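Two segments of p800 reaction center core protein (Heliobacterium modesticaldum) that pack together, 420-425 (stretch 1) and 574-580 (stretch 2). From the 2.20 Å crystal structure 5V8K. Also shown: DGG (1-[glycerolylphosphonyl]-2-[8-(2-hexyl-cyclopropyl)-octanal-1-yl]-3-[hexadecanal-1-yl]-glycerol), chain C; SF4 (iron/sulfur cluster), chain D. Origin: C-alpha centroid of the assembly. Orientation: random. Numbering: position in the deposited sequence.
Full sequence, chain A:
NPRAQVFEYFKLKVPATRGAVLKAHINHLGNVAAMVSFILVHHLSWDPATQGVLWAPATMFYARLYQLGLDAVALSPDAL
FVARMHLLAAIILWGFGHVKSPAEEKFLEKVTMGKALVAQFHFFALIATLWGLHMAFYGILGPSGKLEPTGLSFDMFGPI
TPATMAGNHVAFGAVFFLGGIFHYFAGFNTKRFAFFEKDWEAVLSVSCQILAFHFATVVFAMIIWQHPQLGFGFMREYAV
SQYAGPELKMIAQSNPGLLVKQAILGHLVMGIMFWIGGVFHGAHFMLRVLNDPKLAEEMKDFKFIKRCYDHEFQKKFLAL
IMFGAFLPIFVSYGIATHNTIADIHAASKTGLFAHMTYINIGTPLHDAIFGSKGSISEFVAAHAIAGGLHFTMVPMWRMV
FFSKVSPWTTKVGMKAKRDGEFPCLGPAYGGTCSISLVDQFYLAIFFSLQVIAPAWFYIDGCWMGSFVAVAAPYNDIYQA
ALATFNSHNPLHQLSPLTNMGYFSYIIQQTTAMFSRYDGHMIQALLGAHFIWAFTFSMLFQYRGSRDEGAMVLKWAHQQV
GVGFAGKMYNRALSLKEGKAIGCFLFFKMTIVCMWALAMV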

# COMPACT_ATOMS: atom_id res chain seq x y z
N GLY A 420 7.83 8.90 27.21
CA GLY A 420 7.99 9.15 25.81
C GLY A 420 7.83 7.96 24.90
O GLY A 420 7.94 8.14 23.68
N GLU A 421 7.57 6.77 25.44
CA GLU A 421 7.64 5.55 24.63
C GLU A 421 6.41 4.67 24.68
O GLU A 421 6.32 3.76 23.84
CB GLU A 421 8.85 4.69 25.04
CG GLU A 421 8.90 4.32 26.53
CD GLU A 421 10.01 3.30 26.86
OE1 GLU A 421 10.04 2.23 26.22
OE2 GLU A 421 10.85 3.56 27.75
N PHE A 422 5.47 4.90 25.61
CA PHE A 422 4.29 4.07 25.71
C PHE A 422 3.50 4.08 24.40
O PHE A 422 3.47 5.11 23.70
CB PHE A 422 3.40 4.52 26.89
CG PHE A 422 2.69 5.85 26.68
CD1 PHE A 422 3.33 7.05 26.97
CD2 PHE A 422 1.38 5.90 26.22
CE1 PHE A 422 2.71 8.25 26.80
CE2 PHE A 422 0.74 7.12 26.05
CZ PHE A 422 1.41 8.29 26.32
N PRO A 423 2.90 2.95 24.01
CA PRO A 423 2.35 2.85 22.66
C PRO A 423 0.91 3.33 22.56
O PRO A 423 0.47 3.71 21.47
CB PRO A 423 2.44 1.35 22.37
CG PRO A 423 2.30 0.71 23.74
CD PRO A 423 2.87 1.67 24.73
N CYS A 424 0.17 3.27 23.67
CA CYS A 424 -1.25 3.57 23.70
C CYS A 424 -1.70 3.48 25.15
O CYS A 424 -0.95 3.05 26.03
CB CYS A 424 -2.03 2.59 22.83
SG CYS A 424 -2.22 1.01 23.64
N LEU A 425 -2.97 3.86 25.38
CA LEU A 425 -3.60 3.74 26.69
C LEU A 425 -4.90 2.94 26.63
O LEU A 425 -5.65 2.93 27.60
CB LEU A 425 -3.88 5.12 27.30
CG LEU A 425 -2.74 6.13 27.45
CD1 LEU A 425 -3.25 7.48 27.81
CD2 LEU A 425 -1.81 5.67 28.54
C11 DGG C . 14.89 -5.21 10.10
C10 DGG C . 15.25 -5.34 11.57
C9 DGG C . 15.74 -4.00 12.08
C8 DGG C . 14.77 -2.87 11.79
C7 DGG C . 15.39 -1.49 11.94
C6 DGG C . 15.57 -0.99 13.36
C5 DGG C . 14.57 -1.61 14.30
C4 DGG C . 14.81 -1.21 15.74
C3 DGG C . 13.77 -1.84 16.63
C2 DGG C . 13.92 -1.40 18.07
C1 DGG C . 12.91 -2.10 18.92
O1 DGG C . 12.48 -3.16 18.60
O17 DGG C . 12.42 -1.53 20.12
C17 DGG C . 11.68 -2.27 21.06
C19 DGG C . 11.54 -1.45 22.34
O19 DGG C . 10.73 -0.31 22.09
C21 DGG C . 11.28 1.00 22.28
O21 DGG C . 11.94 1.13 23.28
C22 DGG C . 11.07 2.06 21.22
C23 DGG C . 11.77 1.75 19.89
C24 DGG C . 12.77 2.78 19.36
C25 DGG C . 14.12 2.24 18.84
C26 DGG C . 14.75 3.07 17.73
C27 DGG C . 14.08 2.80 16.40
C28 DGG C . 14.63 3.67 15.28
C29 DGG C . 14.23 3.15 13.91
C30 DGG C . 12.77 3.26 13.49
C31 DGG C . 12.64 3.95 12.16
C32 DGG C . 13.78 4.90 11.91
C33 DGG C . 13.66 5.59 10.58
C18 DGG C . 10.95 -2.26 23.47
P DGG C . 9.09 -3.55 24.48
OP1 DGG C . 9.40 -2.82 25.73
OP2 DGG C . 9.60 -2.62 23.32
OP3 DGG C . 9.77 -4.83 24.20
OP4 DGG C . 7.54 -3.86 24.37
C40 DGG C . 7.05 -5.18 24.60
C41 DGG C . 5.94 -5.25 25.67
O42 DGG C . 6.02 -4.14 26.57
C43 DGG C . 5.90 -6.56 26.48
O44 DGG C . 5.90 -7.67 25.58
FE1 SF4 D . -4.86 1.10 19.67
FE2 SF4 D . -3.54 0.13 21.91
FE3 SF4 D . -4.07 -1.57 19.83
FE4 SF4 D . -6.14 -0.59 21.40
S1 SF4 D . -4.36 -1.96 22.10
S2 SF4 D . -6.11 -0.71 19.11
S3 SF4 D . -5.45 1.50 21.87
S4 SF4 D . -2.70 0.24 19.78
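Stretch 2, residues 574-580: SLKEGKA

Stretch 1 has no regular secondary structure, whereas stretch 2 enters a helix at Leu-575 that runs through Ala-580 and beyond. The helical assignment rests on backbone hydrogen bonds from Gly-578 N to Ser-574 O (2.8 Å), Lys-579 N to Leu-575 O (3.0 Å) and Ala-580 N to Lys-576 O (3.2 Å). Ser-574 is the N-cap: its OG accepts from Glu-577 N at 3.3 Å, and Ser-574 N donates in return to Glu-577 OE1 at 2.9 Å. Judged from their end-to-end CA vectors, the two stretches run in roughly opposite directions. The two backbones come nearest at Pro-423 and Lys-576, whose CA atoms are 5.9 Å apart, and the contact buries 301 Å² in total.

Along stretch 1, Gly-420 lies out of reach of the helix. Glu-421 makes the first contact. Its CA-to-CB bond points sideways, as does that of Lys-576, yet both side chains end close together, and Lys-576 NZ donates to Glu-421 OE1 at 2.6 Å in a salt bridge. The CA-to-CB bond of Phe-422 points away, and the nearest approach of its side chain is 5.9 Å, from CB to Lys-576 NZ.

Pro-423 then points toward the helix and has 82 Å² covered, the most of any residue in the contact. Its CB lies 3.8 Å from Leu-575 CB, an apolar contact, and 4.0 Å from Lys-576 CG, so the ring packs where these two consecutive side chains leave the helix. One turn further on, Lys-579 also points toward stretch 1, its chi1 of -106° lying between wells; its NZ approaches Pro-423 O to 3.1 Å.

Cys-424 SG binds FE2 of the iron/sulfur cluster at 2.3 Å and also lies 3.9 Å from Leu-575 CD1. Leu-575 CD2 is 4.0 Å from cluster atom S4, so this leucine touches both the ligating cysteine and the cluster. Leu-425 is out of reach of the helix.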

# COMPACT_ATOMS: atom_id res chain seq x y z
N SER A 574 5.50 -7.01 19.87
CA SER A 574 4.67 -6.15 20.70
C SER A 574 4.29 -4.89 19.94
O SER A 574 4.80 -4.62 18.85
CB SER A 574 5.40 -5.79 21.99
OG SER A 574 6.55 -4.98 21.73
N LEU A 575 3.37 -4.11 20.52
CA LEU A 575 2.98 -2.84 19.91
C LEU A 575 4.21 -2.01 19.62
O LEU A 575 4.40 -1.53 18.50
CB LEU A 575 2.01 -2.06 20.81
CG LEU A 575 0.63 -2.69 21.06
CD1 LEU A 575 -0.11 -1.87 22.01
CD2 LEU A 575 -0.20 -2.84 19.75
N LYS A 576 5.06 -1.83 20.63
CA LYS A 576 6.24 -0.97 20.50
C LYS A 576 7.23 -1.50 19.47
O LYS A 576 7.76 -0.72 18.66
CB LYS A 576 6.93 -0.83 21.86
CG LYS A 576 6.08 -0.16 22.87
CD LYS A 576 6.62 -0.31 24.28
CE LYS A 576 7.69 0.68 24.57
NZ LYS A 576 7.88 0.81 26.01
N GLU A 577 7.51 -2.81 19.50
CA GLU A 577 8.47 -3.40 18.56
C GLU A 577 7.94 -3.33 17.15
O GLU A 577 8.67 -2.96 16.22
CB GLU A 577 8.77 -4.87 18.90
CG GLU A 577 9.34 -5.12 20.25
CD GLU A 577 9.28 -6.60 20.67
OE1 GLU A 577 8.39 -7.35 20.22
OE2 GLU A 577 10.13 -7.00 21.50
N GLY A 578 6.68 -3.71 16.96
CA GLY A 578 6.10 -3.75 15.63
C GLY A 578 5.97 -2.38 15.00
O GLY A 578 6.09 -2.24 13.79
N LYS A 579 5.78 -1.35 15.81
CA LYS A 579 5.70 0.01 15.27
C LYS A 579 7.07 0.51 14.84
O LYS A 579 7.20 1.12 13.78
CB LYS A 579 5.05 0.95 16.29
CG LYS A 579 3.65 1.32 15.94
CD LYS A 579 2.75 1.55 17.14
CE LYS A 579 3.29 2.55 18.15
NZ LYS A 579 2.10 3.13 18.93
N ALA A 580 8.10 0.23 15.64
CA ALA A 580 9.47 0.62 15.29
C ALA A 580 9.96 -0.10 14.04
O ALA A 580 10.52 0.53 13.12
CB ALA A 580 10.43 0.34 16.45